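PDB 2ZWS: neutral ceramidase from Pseudomonas aeruginosa, which hydrolyses the N-acyl linkage of ceramides to give sphingosine and a free fatty acid, and also catalyses the reverse synthesis, using a zinc ion. Local coordinates for residues Ser297-Phe301 with Leu490-Ala496; Pro394-Phe398 with Leu478-Ala483; Arg54-Tyr58 with Val85-Val91. One frame throughout, in Å; residues are numbered along the deposited sequence.

Interaction 1 (Ser297-Phe301 with Leu490-Ala496); sequences SRFRF and LPVETSA. With PLM (palmitic acid), chain G.
Leu490 meets the strand through its backbone: its O is gripped side-on by Arg298, whose NE and NH2 both donate to this one atom, NH2 at 2.9 Å. With CG beside its backbone N and the chain bent at chi2 (-68°), Arg298 brings the guanidinium edge to that oxygen, while the carboxyl end of a palmitic acid lies over one face, with PLM O2 3.1 Å from Arg298 NH2. Pro491 turns its ring to the ligand's acyl chain. Val492 then fits between the two arginines, CG1 against Arg298 CB at 4.0 Å and CG2 against Arg300 CG. Glu493 lies across one face of the Arg300 guanidinium, its CG over the centre and its carboxylate plane only 13° from the guanidinium plane; with Arg300 NH2 3.5 Å from Glu493 OE1, the pairing is of charges alone. A water lies between Phe299 O and Glu493 O. Ser495 OG accepts from Phe301 N (2.9 Å). Finally Ala496 N donates to Phe301 O at 3.0 Å. The loop after helix 471-488 thus follows edge strand 295-303 without becoming a regular strand. Arg298 also salt-bridges Asp296, so its charge is probably shared between that carboxylate and the fatty-acid head group.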
loop_
_atom_site.group_PDB
_atom_site.type_symbol
_atom_site.label_atom_id
_atom_site.label_comp_id
_atom_site.label_asym_id
_atom_site.label_seq_id
_atom_site.Cartn_x
_atom_site.Cartn_y
_atom_site.Cartn_z
ATOM N N SER A 297 2.608 14.554 18.684
ATOM C CA SER A 297 2.422 13.138 18.392
ATOM C C SER A 297 2.698 12.276 19.607
ATOM O O SER A 297 3.356 12.716 20.585
ATOM C CB SER A 297 3.358 12.722 17.256
ATOM O OG SER A 297 4.702 12.874 17.693
ATOM N N ARG A 298 2.199 11.037 19.539
ATOM C CA ARG A 298 2.565 10.010 20.527
ATOM C C ARG A 298 2.713 8.684 19.790
ATOM O O ARG A 298 2.127 8.490 18.716
ATOM C CB ARG A 298 1.500 9.856 21.625
ATOM C CG ARG A 298 1.360 11.044 22.560
ATOM C CD ARG A 298 2.576 11.267 23.478
ATOM N NE ARG A 298 2.254 12.285 24.474
ATOM C CZ ARG A 298 2.220 13.597 24.218
ATOM N NH1 ARG A 298 2.500 14.058 23.004
ATOM N NH2 ARG A 298 1.889 14.452 25.172
ATOM N N PHE A 299 3.504 7.798 20.382
ATOM C CA PHE A 299 3.751 6.490 19.804
ATOM C C PHE A 299 4.085 5.525 20.926
ATOM O O PHE A 299 4.816 5.885 21.861
ATOM C CB PHE A 299 4.954 6.532 18.851
ATOM C CG PHE A 299 5.372 5.178 18.347
ATOM C CD1 PHE A 299 4.902 4.716 17.124
ATOM C CD2 PHE A 299 6.223 4.358 19.097
ATOM C CE1 PHE A 299 5.235 3.456 16.666
ATOM C CE2 PHE A 299 6.581 3.112 18.625
ATOM C CZ PHE A 299 6.093 2.657 17.422
ATOM N N ARG A 300 3.591 4.298 20.796
ATOM C CA ARG A 300 3.890 3.238 21.741
ATOM C C ARG A 300 3.885 1.890 21.040
ATOM O O ARG A 300 2.921 1.584 20.350
ATOM C CB ARG A 300 2.769 3.211 22.803
ATOM C CG ARG A 300 3.314 3.232 24.149
ATOM C CD ARG A 300 2.635 2.251 25.048
ATOM N NE ARG A 300 1.197 2.395 25.218
ATOM C CZ ARG A 300 0.490 1.547 25.963
ATOM N NH1 ARG A 300 1.119 0.553 26.567
ATOM N NH2 ARG A 300 -0.828 1.694 26.126
ATOM N N PHE A 301 4.934 1.082 21.234
ATOM C CA PHE A 301 4.800 -0.361 21.013
ATOM C C PHE A 301 4.084 -0.995 22.204
ATOM O O PHE A 301 4.494 -0.808 23.356
ATOM C CB PHE A 301 6.145 -1.045 20.810
ATOM C CG PHE A 301 6.732 -0.864 19.427
ATOM C CD1 PHE A 301 6.064 -1.352 18.298
ATOM C CD2 PHE A 301 7.985 -0.273 19.253
ATOM C CE1 PHE A 301 6.618 -1.237 17.024
ATOM C CE2 PHE A 301 8.555 -0.118 17.955
ATOM C CZ PHE A 301 7.866 -0.584 16.852
ATOM N N LEU A 490 1.979 15.118 28.861
ATOM C CA LEU A 490 2.160 13.801 29.471
ATOM C C LEU A 490 2.461 12.699 28.465
ATOM O O LEU A 490 1.815 12.579 27.412
ATOM C CB LEU A 490 0.909 13.357 30.255
ATOM C CG LEU A 490 0.643 13.903 31.659
ATOM C CD1 LEU A 490 -0.279 12.961 32.453
ATOM C CD2 LEU A 490 1.966 14.142 32.400
ATOM N N PRO A 491 3.418 11.849 28.826
ATOM C CA PRO A 491 3.912 10.736 28.019
ATOM C C PRO A 491 2.937 9.580 28.022
ATOM O O PRO A 491 2.099 9.476 28.918
ATOM C CB PRO A 491 5.188 10.304 28.739
ATOM C CG PRO A 491 5.305 11.104 29.940
ATOM C CD PRO A 491 4.146 11.977 30.111
ATOM N N VAL A 492 3.029 8.721 27.010
ATOM C CA VAL A 492 2.305 7.463 27.061
ATOM C C VAL A 492 3.209 6.473 27.797
ATOM O O VAL A 492 4.364 6.789 28.080
ATOM C CB VAL A 492 1.897 6.966 25.652
ATOM C CG1 VAL A 492 0.805 7.880 25.084
ATOM C CG2 VAL A 492 3.099 6.931 24.735
ATOM N N GLU A 493 2.703 5.283 28.090
ATOM C CA GLU A 493 3.527 4.306 28.815
ATOM C C GLU A 493 4.712 3.824 27.980
ATOM O O GLU A 493 4.674 3.865 26.745
ATOM C CB GLU A 493 2.702 3.162 29.429
ATOM C CG GLU A 493 1.480 2.649 28.677
ATOM C CD GLU A 493 0.261 3.569 28.701
ATOM O OE1 GLU A 493 -0.778 3.175 29.301
ATOM O OE2 GLU A 493 0.315 4.662 28.082
ATOM N N THR A 494 5.788 3.414 28.654
ATOM C CA THR A 494 7.021 3.050 27.953
ATOM C C THR A 494 6.748 1.946 26.942
ATOM O O THR A 494 5.976 1.033 27.204
ATOM C CB THR A 494 8.123 2.582 28.915
ATOM O OG1 THR A 494 7.595 1.556 29.759
ATOM C CG2 THR A 494 8.615 3.743 29.776
ATOM N N SER A 495 7.372 2.058 25.771
ATOM C CA SER A 495 7.200 1.046 24.724
ATOM C C SER A 495 7.778 -0.294 25.144
ATOM O O SER A 495 8.799 -0.363 25.811
ATOM C CB SER A 495 7.930 1.464 23.460
ATOM O OG SER A 495 7.141 2.314 22.675
ATOM N N ALA A 496 7.114 -1.356 24.736
ATOM C CA ALA A 496 7.708 -2.675 24.755
ATOM C C ALA A 496 8.464 -2.816 23.450
ATOM O O ALA A 496 8.671 -1.840 22.750
ATOM C CB ALA A 496 6.557 -3.686 24.728
HETATM C C1 PLM G . 5.544 14.844 26.114
HETATM O O1 PLM G . 6.106 15.404 25.137
HETATM O O2 PLM G . 4.487 15.338 26.577
HETATM C C2 PLM G . 6.132 13.597 26.727
HETATM C C3 PLM G . 6.405 12.574 25.628
HETATM C C4 PLM G . 7.154 11.373 26.189
HETATM C C5 PLM G . 8.644 11.610 26.431
HETATM C C6 PLM G . 9.319 10.264 26.672
HETATM C C7 PLM G . 9.469 9.972 28.161
HETATM C C8 PLM G . 8.500 8.901 28.644
HETATM C C9 PLM G . 8.825 8.480 30.076
HETATM C CA PLM G . 7.612 8.572 30.993
HETATM C CB PLM G . 6.889 7.231 31.093
HETATM C CC PLM G . 5.387 7.433 30.932
HETATM C CD PLM G . 4.618 6.909 32.142
HETATM C CE PLM G . 3.209 7.487 32.215
HETATM C CF PLM G . 2.196 6.611 31.480
HETATM C CG PLM G . 1.704 5.459 32.350
HETATM O O HOH W 1 6.275 4.983 24.332
#

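Interaction 2 (Pro394-Phe398 with Leu478-Ala483); sequences PIQMF and LFVDMA
Ile395 places its CG2 methyl over one face of the Phe479 ring, a CH-pi contact with Ile395 CG2 3.9 Å from the ring centroid and displaced toward the rim. That ring turns its edge to the strand beyond: Gln396 O and Met397 CG lie near its plane, Gln396 O 3.5 Å from Phe479 CE1. The side chains of Ile395 and Leu478 cross at about a right angle, CG1 of the isoleucine meeting CD1 of the leucine. The two methionines run past each other in opposite directions. Met397 SD rests 3.7 Å from Met482 CG, and Met482 SD sits at a similar distance from Met397 N. With CG anti to the backbone N (chi1 -178°), Met482 extends toward the strand and then bends at its last torsion, bringing CE to 3.4 Å from Ile395 O. Met397 bends at the corresponding torsion, and in the conformer described its CE comes 4.0 Å from Ala483 CB.

This is helix-on-sheet packing: the axes of helix segment 478-483 and strand segment 394-398 cross at -42° and come within 9.0 Å of each other. Arg298 and Arg300 of the adjoining strand touch Met482 and Leu478 respectively, and Ile420 of helix 414-428 touches Phe479. No hydrogen bond links the two segments; every touching residue is buried, and the attachment rests on close-fitting aliphatic, thioether and aromatic groups.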
loop_
_atom_site.group_PDB
_atom_site.type_symbol
_atom_site.label_atom_id
_atom_site.label_comp_id
_atom_site.label_asym_id
_atom_site.label_seq_id
_atom_site.Cartn_x
_atom_site.Cartn_y
_atom_site.Cartn_z
ATOM N N PRO A 394 2.465 -1.385 17.078
ATOM C CA PRO A 394 2.592 0.055 17.219
ATOM C C PRO A 394 1.217 0.720 17.259
ATOM O O PRO A 394 0.321 0.376 16.456
ATOM C CB PRO A 394 3.326 0.460 15.933
ATOM C CG PRO A 394 2.829 -0.527 14.884
ATOM C CD PRO A 394 2.621 -1.835 15.676
ATOM N N ILE A 395 1.082 1.673 18.185
ATOM C CA ILE A 395 -0.088 2.531 18.255
ATOM C C ILE A 395 0.469 3.962 18.150
ATOM O O ILE A 395 1.429 4.310 18.857
ATOM C CB ILE A 395 -0.825 2.356 19.609
ATOM C CG1 ILE A 395 -1.317 0.893 19.836
ATOM C CG2 ILE A 395 -1.956 3.386 19.750
ATOM C CD1 ILE A 395 -2.289 0.432 18.778
ATOM N N GLN A 396 -0.116 4.793 17.284
ATOM C CA GLN A 396 0.436 6.102 17.007
ATOM C C GLN A 396 -0.680 7.080 16.701
ATOM O O GLN A 396 -1.693 6.718 16.065
ATOM C CB GLN A 396 1.355 5.995 15.788
ATOM C CG GLN A 396 2.144 7.286 15.518
ATOM C CD GLN A 396 3.071 7.111 14.349
ATOM O OE1 GLN A 396 2.643 6.626 13.309
ATOM N NE2 GLN A 396 4.358 7.482 14.514
ATOM N N MET A 397 -0.460 8.332 17.111
ATOM C CA MET A 397 -1.355 9.436 16.770
ATOM C C MET A 397 -0.538 10.677 16.483
ATOM O O MET A 397 0.432 10.969 17.197
ATOM C CB MET A 397 -2.327 9.764 17.906
ATOM C CG MET A 397 -3.328 8.683 18.242
ATOM S SD MET A 397 -4.398 9.077 19.644
ATOM C CE MET A 397 -5.150 10.607 19.076
ATOM N N PHE A 398 -0.906 11.380 15.404
ATOM C CA PHE A 398 -0.361 12.707 15.118
ATOM C C PHE A 398 -1.454 13.723 15.415
ATOM O O PHE A 398 -2.623 13.477 15.117
ATOM C CB PHE A 398 -0.028 12.883 13.634
ATOM C CG PHE A 398 1.230 12.189 13.176
ATOM C CD1 PHE A 398 2.089 11.541 14.068
ATOM C CD2 PHE A 398 1.567 12.222 11.830
ATOM C CE1 PHE A 398 3.245 10.903 13.614
ATOM C CE2 PHE A 398 2.739 11.607 11.373
ATOM C CZ PHE A 398 3.576 10.964 12.265
ATOM N N LEU A 478 -6.535 1.563 23.857
ATOM C CA LEU A 478 -5.183 2.043 23.561
ATOM C C LEU A 478 -5.198 3.438 22.935
ATOM O O LEU A 478 -4.408 4.325 23.325
ATOM C CB LEU A 478 -4.462 1.047 22.660
ATOM C CG LEU A 478 -4.145 -0.302 23.318
ATOM C CD1 LEU A 478 -3.629 -1.293 22.289
ATOM C CD2 LEU A 478 -3.180 -0.181 24.475
ATOM N N PHE A 479 -6.067 3.626 21.947
ATOM C CA PHE A 479 -6.197 4.938 21.318
ATOM C C PHE A 479 -6.793 5.999 22.233
ATOM O O PHE A 479 -6.385 7.168 22.185
ATOM C CB PHE A 479 -6.950 4.825 19.989
ATOM C CG PHE A 479 -6.087 4.345 18.851
ATOM C CD1 PHE A 479 -5.079 5.173 18.347
ATOM C CD2 PHE A 479 -6.261 3.078 18.276
ATOM C CE1 PHE A 479 -4.255 4.760 17.297
ATOM C CE2 PHE A 479 -5.413 2.674 17.186
ATOM C CZ PHE A 479 -4.411 3.532 16.718
ATOM N N VAL A 480 -7.788 5.635 23.048
ATOM C CA VAL A 480 -8.342 6.630 23.975
ATOM C C VAL A 480 -7.281 7.057 24.989
ATOM O O VAL A 480 -7.097 8.272 25.237
ATOM C CB VAL A 480 -9.621 6.113 24.664
ATOM C CG1 VAL A 480 -9.968 6.976 25.898
ATOM C CG2 VAL A 480 -10.746 6.144 23.652
ATOM N N ASP A 481 -6.552 6.085 25.534
ATOM C CA ASP A 481 -5.514 6.406 26.513
ATOM C C ASP A 481 -4.444 7.330 25.893
ATOM O O ASP A 481 -3.982 8.287 26.532
ATOM C CB ASP A 481 -4.906 5.130 27.122
ATOM C CG ASP A 481 -5.867 4.411 28.091
ATOM O OD1 ASP A 481 -6.956 4.959 28.385
ATOM O OD2 ASP A 481 -5.522 3.300 28.568
ATOM N N MET A 482 -4.094 7.077 24.626
ATOM C CA MET A 482 -3.108 7.913 23.931
ATOM C C MET A 482 -3.662 9.319 23.721
ATOM O O MET A 482 -2.950 10.297 23.915
ATOM C CB MET A 482 -2.714 7.280 22.597
ATOM C CG MET A 482 -1.649 8.108 21.870
ATOM S SD MET A 482 -0.897 7.133 20.544
ATOM C CE MET A 482 0.172 6.043 21.503
ATOM N N ALA A 483 -4.943 9.417 23.354
ATOM C CA ALA A 483 -5.591 10.718 23.133
ATOM C C ALA A 483 -5.603 11.529 24.434
ATOM O O ALA A 483 -5.381 12.746 24.433
ATOM C CB ALA A 483 -7.033 10.519 22.627
#

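Interaction 3 (Arg54-Tyr58 with Val85-Val91); sequences RRLVY and VYDENNV
Asn90 uses both ends of its side-chain amide: ND2 donates across the contact to Arg55 O at 3.0 Å and, within its own loop, to Val85 O, while OD1 accepts from Asp87 N at 2.9 Å. Its chi1 of 73° sets CG between the backbone N and the carbonyl carbon, which folds the amide back into the loop 85-91. The two ND2 bonds differ in approach. Val85 O is met in its carbonyl plane, whereas ND2 approaches Arg55 O from 46° above that carbonyl's plane. Together the three bonds should fix the rotation of the amide and leave little doubt which end is nitrogen.

The backbone of Asn90 adds a straight bond, Val57 N to Asn90 O at 2.8 Å, and just beyond it Val57 pairs with Val91 in a parallel bridge. Strands 55-61 and 91-95 are thus parallel neighbours in a sheet with helix 68-81 between them in sequence, a beta-alpha-beta crossover, and the loop closes it. Asp87, inferred to bind substrate, lies in this loop, where its OD1 accepts from Asn89 N in an Asx turn.

Side chains pack beside the bridge: Val57 CG1 touches Val91 CG2 at 3.6 Å and lies 3.7 Å from Tyr86 CE2. On the N-terminal side of the bridge, Arg55 and Tyr86 are turned 52° apart in their planes. The extended first part of the Arg55 chain lays CD 3.6 Å from Tyr86 CE2, and the bend at chi3 then swings the guanidinium so that Arg55 NH1 donates to Tyr86 OH at 2.9 Å, while Val85 CG1 sits over one face of the tyrosine ring. Arg55 NH2 has a stronger partner in Glu48, a salt bridge from the adjacent strand 41-49, and Ile134 of helix 120-138 packs on both Val57 and Tyr86.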
loop_
_atom_site.group_PDB
_atom_site.type_symbol
_atom_site.label_atom_id
_atom_site.label_comp_id
_atom_site.label_asym_id
_atom_site.label_seq_id
_atom_site.Cartn_x
_atom_site.Cartn_y
_atom_site.Cartn_z
ATOM N N ARG A 54 9.606 20.833 15.485
ATOM C CA ARG A 54 8.341 20.144 15.445
ATOM C C ARG A 54 8.042 19.810 13.979
ATOM O O ARG A 54 7.478 20.588 13.185
ATOM C CB ARG A 54 7.206 20.777 16.226
ATOM C CG ARG A 54 7.396 20.626 17.734
ATOM C CD ARG A 54 6.208 19.926 18.400
ATOM N NE ARG A 54 6.559 19.526 19.758
ATOM C CZ ARG A 54 6.628 18.270 20.204
ATOM N NH1 ARG A 54 6.334 17.239 19.416
ATOM N NH2 ARG A 54 6.973 18.043 21.468
ATOM N N ARG A 55 8.536 18.635 13.634
ATOM C CA ARG A 55 8.335 18.060 12.337
ATOM C C ARG A 55 7.651 16.690 12.500
ATOM O O ARG A 55 7.979 15.934 13.415
ATOM C CB ARG A 55 9.684 17.889 11.644
ATOM C CG ARG A 55 9.652 17.080 10.380
ATOM C CD ARG A 55 11.072 16.860 9.820
ATOM N NE ARG A 55 11.748 18.118 9.481
ATOM C CZ ARG A 55 12.838 18.201 8.718
ATOM N NH1 ARG A 55 13.390 17.112 8.194
ATOM N NH2 ARG A 55 13.375 19.384 8.482
ATOM N N LEU A 56 6.721 16.413 11.588
ATOM C CA LEU A 56 6.121 15.110 11.404
ATOM C C LEU A 56 6.371 14.663 9.975
ATOM O O LEU A 56 6.485 15.495 9.075
ATOM C CB LEU A 56 4.604 15.205 11.615
ATOM C CG LEU A 56 4.136 15.672 13.006
ATOM C CD1 LEU A 56 2.639 15.859 12.951
ATOM C CD2 LEU A 56 4.504 14.696 14.099
ATOM N N VAL A 57 6.432 13.354 9.764
ATOM C CA VAL A 57 6.391 12.844 8.392
ATOM C C VAL A 57 5.398 11.674 8.297
ATOM O O VAL A 57 5.394 10.744 9.125
ATOM C CB VAL A 57 7.816 12.515 7.825
ATOM C CG1 VAL A 57 8.529 11.450 8.651
ATOM C CG2 VAL A 57 7.733 12.124 6.348
ATOM N N TYR A 58 4.546 11.765 7.277
ATOM C CA TYR A 58 3.585 10.729 6.938
ATOM C C TYR A 58 3.939 10.186 5.550
ATOM O O TYR A 58 4.193 10.964 4.626
ATOM C CB TYR A 58 2.162 11.331 6.917
ATOM C CG TYR A 58 1.126 10.420 6.344
ATOM C CD1 TYR A 58 0.799 10.457 4.982
ATOM C CD2 TYR A 58 0.484 9.505 7.165
ATOM C CE1 TYR A 58 -0.146 9.597 4.438
ATOM C CE2 TYR A 58 -0.494 8.637 6.647
ATOM C CZ TYR A 58 -0.789 8.687 5.284
ATOM O OH TYR A 58 -1.740 7.829 4.777
ATOM N N VAL A 85 16.474 13.843 14.153
ATOM C CA VAL A 85 15.424 14.429 13.328
ATOM C C VAL A 85 14.151 13.586 13.363
ATOM O O VAL A 85 13.040 14.111 13.560
ATOM C CB VAL A 85 15.889 14.594 11.872
ATOM C CG1 VAL A 85 14.793 15.209 11.035
ATOM C CG2 VAL A 85 17.182 15.476 11.779
ATOM N N TYR A 86 14.329 12.284 13.152
ATOM C CA TYR A 86 13.205 11.346 13.065
ATOM C C TYR A 86 13.349 10.244 14.078
ATOM O O TYR A 86 14.451 9.788 14.355
ATOM C CB TYR A 86 13.135 10.704 11.679
ATOM C CG TYR A 86 12.949 11.694 10.556
ATOM C CD1 TYR A 86 13.975 11.931 9.631
ATOM C CD2 TYR A 86 11.762 12.397 10.422
ATOM C CE1 TYR A 86 13.805 12.844 8.606
ATOM C CE2 TYR A 86 11.579 13.316 9.396
ATOM C CZ TYR A 86 12.603 13.525 8.488
ATOM O OH TYR A 86 12.452 14.449 7.465
ATOM N N ASP A 87 12.211 9.811 14.610
ATOM C CA ASP A 87 12.147 8.555 15.337
ATOM C C ASP A 87 10.711 7.998 15.331
ATOM O O ASP A 87 9.849 8.440 14.568
ATOM C CB ASP A 87 12.713 8.698 16.757
ATOM C CG ASP A 87 11.918 9.661 17.631
ATOM O OD1 ASP A 87 10.738 9.967 17.335
ATOM O OD2 ASP A 87 12.479 10.090 18.664
ATOM N N GLU A 88 10.456 6.992 16.154
ATOM C CA GLU A 88 9.135 6.372 16.136
ATOM C C GLU A 88 8.015 7.355 16.444
ATOM O O GLU A 88 6.875 7.143 16.015
ATOM C CB GLU A 88 9.058 5.194 17.103
ATOM C CG GLU A 88 9.635 5.446 18.488
ATOM C CD GLU A 88 11.065 4.950 18.605
ATOM O OE1 GLU A 88 11.278 3.826 19.124
ATOM O OE2 GLU A 88 11.975 5.660 18.149
ATOM N N ASN A 89 8.316 8.422 17.183
ATOM C CA ASN A 89 7.264 9.365 17.531
ATOM C C ASN A 89 6.778 10.224 16.370
ATOM O O ASN A 89 5.656 10.706 16.407
ATOM C CB ASN A 89 7.704 10.272 18.670
ATOM C CG ASN A 89 8.050 9.494 19.913
ATOM O OD1 ASN A 89 7.269 8.680 20.369
ATOM N ND2 ASN A 89 9.232 9.740 20.461
ATOM N N ASN A 90 7.605 10.448 15.354
ATOM C CA ASN A 90 7.183 11.419 14.332
ATOM C C ASN A 90 7.214 10.903 12.903
ATOM O O ASN A 90 7.189 11.702 11.956
ATOM C CB ASN A 90 7.953 12.739 14.459
ATOM C CG ASN A 90 9.381 12.618 14.007
ATOM O OD1 ASN A 90 9.941 11.519 13.991
ATOM N ND2 ASN A 90 10.003 13.756 13.680
ATOM N N VAL A 91 7.211 9.572 12.747
ATOM C CA VAL A 91 7.207 8.979 11.408
ATOM C C VAL A 91 6.037 7.994 11.351
ATOM O O VAL A 91 6.000 7.042 12.162
ATOM C CB VAL A 91 8.560 8.226 11.110
ATOM C CG1 VAL A 91 8.451 7.491 9.772
ATOM C CG2 VAL A 91 9.790 9.161 11.150
#

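Overall arrangement
Interactions 1 and 2 share a sheet through neighbouring strands: Arg300 O lies 2.8 Å from Ile395 N, and Arg298 N is 2.9 Å from Met397 O. Their centres are about 8 Å apart, interaction 2 nested within the chain loop closed by interaction 1. Interaction 3, centred about 14 Å and 15 Å from them, is joined by Ser297 OG with Asn89 O (2.7 Å) and Gln396 NE2 with Val91 O (2.9 Å). Of the inferred substrate-binding residues, Asp87 belongs to interaction 3 and Gln68 lies about 4 Å from Phe301, side chain to side chain. The bound palmitic acid lies against interaction 1, about 10 Å from the Met482 side chain and 11 Å from that of Asn90.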